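Local coordinates for FACT-Spt16 (Cicer arietinum, PDB 5CE6), which is a subunit of the histone chaperone complex FACT, whose aminopeptidase-like N-terminal domain probably binds histones H3-H4, at residues A260-I265 against A304-Y309. Residues are numbered along the deposited sequence; the frame is centred on the assembly and turned at random.
Sequences ADNVDI and ARYKSY. With ACT (acetate ion), chain B.
The short strand 263-265 pairs antiparallel with the end of strand 296-306, just where that strand turns back through the type I' hairpin turn Tyr306-Tyr309. Asp264 and Arg305 form the hydrogen-bonded pair: Asp264 N donates to Arg305 O (3.0 Å), and Arg305 N returns a bond to Asp264 O (2.7 Å). Beyond the strand end, Lys307 N in the turn reaches Asn262 O at 2.9 Å. That carbonyl also accepts from a water, which in turn accepts from Ser308 N, so the turn is tied to Asn262 twice. On the face of Val263 and Tyr306, the valine CG2 meets the tyrosine ring at its edge, 4.0 Å from CD1. Asn262 CB comes obliquely to within 3.5 Å of Tyr306 CE1, its amide nearly perpendicular to the ring (89°), while Lys307 CG lies alongside Asn262 CG at 3.6 Å. Arg305 points to the other face. CG lies anti to the backbone N (chi1 -155°) and the chain runs extended to NE; the guanidinium ends clear of the segment 260-265, and a water bridges NH1 to Asp264 OD2 and Ile265 O. NE donates to Ser308 O from above the carbonyl plane, and NH2 binds, at 2.8 Å, OXT of an acetate probably taken from the crystallisation liquor. Leu212 of helix 200-230 and Ile248 of helix 237-249 pack against Val263 and Ala304. The arrangement is that of a short strand added antiparallel to one arm of a beta hairpin, strands 296-306 and 309-319, here in the M24 metallopeptidase-like, or pita-bread, lobe of Spt16.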
ATOM      1  N   ALA A 260      14.498  -9.221  11.977  1.00 39.84           N
ATOM      2  CA  ALA A 260      14.784  -7.864  11.522  1.00 32.85           C
ATOM      3  C   ALA A 260      15.155  -7.783  10.041  1.00 32.69           C
ATOM      4  O   ALA A 260      14.915  -6.768   9.391  1.00 27.00           O
ATOM      5  CB  ALA A 260      15.869  -7.239  12.376  1.00 37.43           C
ATOM      6  N   ASP A 261      15.745  -8.852   9.512  1.00 27.36           N
ATOM      7  CA  ASP A 261      16.094  -8.904   8.091  1.00 34.41           C
ATOM      8  C   ASP A 261      14.863  -8.839   7.187  1.00 31.04           C
ATOM      9  O   ASP A 261      14.970  -8.568   5.989  1.00 29.74           O
ATOM     10  CB  ASP A 261      16.888 -10.178   7.789  1.00 38.12           C
ATOM     11  CG  ASP A 261      18.369  -9.996   7.992  1.00 51.32           C
ATOM     12  OD1 ASP A 261      18.767  -8.934   8.517  1.00 56.71           O
ATOM     13  OD2 ASP A 261      19.137 -10.915   7.631  1.00 54.38           O
ATOM     14  N   ASN A 262      13.699  -9.096   7.770  1.00 22.98           N
ATOM     15  CA  ASN A 262      12.458  -9.129   7.015  1.00 23.66           C
ATOM     16  C   ASN A 262      11.688  -7.822   7.117  1.00 17.25           C
ATOM     17  O   ASN A 262      10.661  -7.663   6.466  1.00 15.92           O
ATOM     18  CB  ASN A 262      11.566 -10.271   7.504  1.00 22.15           C
ATOM     19  CG  ASN A 262      12.115 -11.643   7.145  1.00 29.88           C
ATOM     20  OD1 ASN A 262      12.776 -11.815   6.124  1.00 28.92           O
ATOM     21  ND2 ASN A 262      11.825 -12.632   7.987  1.00 35.25           N
ATOM     22  N   VAL A 263      12.197  -6.887   7.916  1.00 22.10           N
ATOM     23  CA  VAL A 263      11.473  -5.644   8.212  1.00 21.15           C
ATOM     24  C   VAL A 263      11.965  -4.441   7.404  1.00 19.69           C
ATOM     25  O   VAL A 263      13.173  -4.220   7.277  1.00 20.82           O
ATOM     26  CB  VAL A 263      11.582  -5.293   9.714  1.00 18.52           C
ATOM     27  CG1 VAL A 263      10.908  -3.955  10.002  1.00 22.50           C
ATOM     28  CG2 VAL A 263      10.982  -6.392  10.560  1.00 22.05           C
ATOM     29  N   ASP A 264      11.030  -3.674   6.850  1.00 13.30           N
ATOM     30  CA  ASP A 264      11.356  -2.388   6.249  1.00 19.35           C
ATOM     31  C   ASP A 264      10.290  -1.365   6.642  1.00 15.62           C
ATOM     32  O   ASP A 264       9.293  -1.712   7.282  1.00 18.75           O
ATOM     33  CB  ASP A 264      11.450  -2.498   4.726  1.00 20.97           C
ATOM     34  CG  ASP A 264      12.219  -1.340   4.103  1.00 32.07           C
ATOM     35  OD1 ASP A 264      12.766  -0.502   4.856  1.00 29.54           O
ATOM     36  OD2 ASP A 264      12.287  -1.273   2.856  1.00 44.22           O
ATOM     37  N   ILE A 265      10.502  -0.105   6.275  1.00 18.62           N
ATOM     38  CA  ILE A 265       9.496   0.917   6.524  1.00 13.25           C
ATOM     39  C   ILE A 265       8.653   1.075   5.262  1.00 15.08           C
ATOM     40  O   ILE A 265       9.170   0.986   4.150  1.00 16.83           O
ATOM     41  CB  ILE A 265      10.118   2.284   6.922  1.00 31.15           C
ATOM     42  CG1 ILE A 265      10.930   2.870   5.766  1.00 38.22           C
ATOM     43  CG2 ILE A 265      10.989   2.137   8.163  1.00 34.09           C
ATOM     44  CD1 ILE A 265      11.374   4.309   5.975  1.00 35.88           C
ATOM     45  N   ALA A 304       5.047  -0.171   9.122  1.00  8.89           N
ATOM     46  CA  ALA A 304       6.131  -1.133   8.957  1.00 10.19           C
ATOM     47  C   ALA A 304       5.749  -2.162   7.905  1.00  9.82           C
ATOM     48  O   ALA A 304       4.564  -2.438   7.678  1.00 11.22           O
ATOM     49  CB  ALA A 304       6.455  -1.828  10.267  1.00 11.00           C
ATOM     50  N   ARG A 305       6.767  -2.729   7.272  1.00 10.76           N
ATOM     51  CA  ARG A 305       6.575  -3.705   6.216  1.00 13.30           C
ATOM     52  C   ARG A 305       7.276  -4.990   6.642  1.00 13.33           C
ATOM     53  O   ARG A 305       8.384  -4.955   7.185  1.00 16.43           O
ATOM     54  CB  ARG A 305       7.196  -3.166   4.920  1.00 15.29           C
ATOM     55  CG  ARG A 305       6.603  -3.726   3.636  1.00 15.52           C
ATOM     56  CD  ARG A 305       7.258  -3.077   2.412  1.00 15.65           C
ATOM     57  NE  ARG A 305       6.698  -3.580   1.157  1.00 16.16           N
ATOM     58  CZ  ARG A 305       7.183  -3.286  -0.048  1.00 22.45           C
ATOM     59  NH1 ARG A 305       8.239  -2.492  -0.165  1.00 20.26           N
ATOM     60  NH2 ARG A 305       6.613  -3.787  -1.134  1.00 15.87           N
ATOM     61  N   TYR A 306       6.630  -6.129   6.417  1.00 11.26           N
ATOM     62  CA  TYR A 306       7.215  -7.393   6.829  1.00 10.40           C
ATOM     63  C   TYR A 306       7.162  -8.400   5.690  1.00 13.24           C
ATOM     64  O   TYR A 306       6.087  -8.713   5.186  1.00 12.40           O
ATOM     65  CB  TYR A 306       6.501  -7.956   8.064  1.00 10.65           C
ATOM     66  CG  TYR A 306       7.167  -9.202   8.620  1.00 14.63           C
ATOM     67  CD1 TYR A 306       8.351  -9.116   9.346  1.00 18.46           C
ATOM     68  CD2 TYR A 306       6.608 -10.461   8.429  1.00 16.54           C
ATOM     69  CE1 TYR A 306       8.961 -10.253   9.867  1.00 24.17           C
ATOM     70  CE2 TYR A 306       7.207 -11.598   8.946  1.00 18.66           C
ATOM     71  CZ  TYR A 306       8.381 -11.488   9.663  1.00 21.88           C
ATOM     72  OH  TYR A 306       8.990 -12.620  10.169  1.00 22.56           O
ATOM     73  N   LYS A 307       8.327  -8.904   5.292  1.00 14.44           N
ATOM     74  CA  LYS A 307       8.439  -9.769   4.119  1.00 17.45           C
ATOM     75  C   LYS A 307       7.688  -9.189   2.920  1.00 12.95           C
ATOM     76  O   LYS A 307       7.019  -9.917   2.174  1.00 15.51           O
ATOM     77  CB  LYS A 307       7.998 -11.204   4.436  1.00 16.85           C
ATOM     78  CG  LYS A 307       8.890 -11.899   5.468  1.00 16.68           C
ATOM     79  CD  LYS A 307       8.388 -13.292   5.817  1.00 20.25           C
ATOM     80  CE  LYS A 307       8.466 -14.231   4.632  1.00 26.97           C
ATOM     81  NZ  LYS A 307       9.878 -14.441   4.192  1.00 31.88           N
ATOM     82  N   SER A 308       7.834  -7.875   2.746  1.00 11.49           N
ATOM     83  CA  SER A 308       7.210  -7.089   1.671  1.00  9.58           C
ATOM     84  C   SER A 308       5.745  -6.721   1.871  1.00 11.73           C
ATOM     85  O   SER A 308       5.193  -6.009   1.044  1.00 11.66           O
ATOM     86  CB  SER A 308       7.413  -7.709   0.280  1.00 22.28           C
ATOM     87  OG  SER A 308       8.793  -7.817  -0.017  1.00 18.56           O
ATOM     88  N   TYR A 309       5.124  -7.190   2.958  1.00 12.20           N
ATOM     89  CA  TYR A 309       3.713  -6.889   3.220  1.00 11.60           C
ATOM     90  C   TYR A 309       3.562  -5.684   4.126  1.00  8.19           C
ATOM     91  O   TYR A 309       4.129  -5.652   5.219  1.00  9.52           O
ATOM     92  CB  TYR A 309       2.971  -8.116   3.788  1.00 13.00           C
ATOM     93  CG  TYR A 309       2.766  -9.130   2.698  1.00  9.92           C
ATOM     94  CD1 TYR A 309       3.781 -10.027   2.362  1.00 12.83           C
ATOM     95  CD2 TYR A 309       1.599  -9.136   1.939  1.00 10.66           C
ATOM     96  CE1 TYR A 309       3.629 -10.924   1.324  1.00 13.67           C
ATOM     97  CE2 TYR A 309       1.436 -10.042   0.890  1.00 12.28           C
ATOM     98  CZ  TYR A 309       2.455 -10.920   0.589  1.00 15.73           C
ATOM     99  OH  TYR A 309       2.303 -11.813  -0.446  1.00 12.88           O
TER
HETATM  100  C   ACT B 501       6.740  -2.362  -4.463  1.00 22.72           C
HETATM  101  O   ACT B 501       7.078  -1.508  -5.310  1.00 20.34           O
HETATM  102  OXT ACT B 501       7.535  -2.540  -3.511  1.00 18.05           O
HETATM  103  CH3 ACT B 501       5.456  -3.127  -4.595  1.00 17.28           C
HETATM  104  O   HOH W   1       9.594  -6.049   4.161  1.00 13.87           O
HETATM  105  O   HOH W   2       9.409  -0.305   1.685  1.00 23.57           O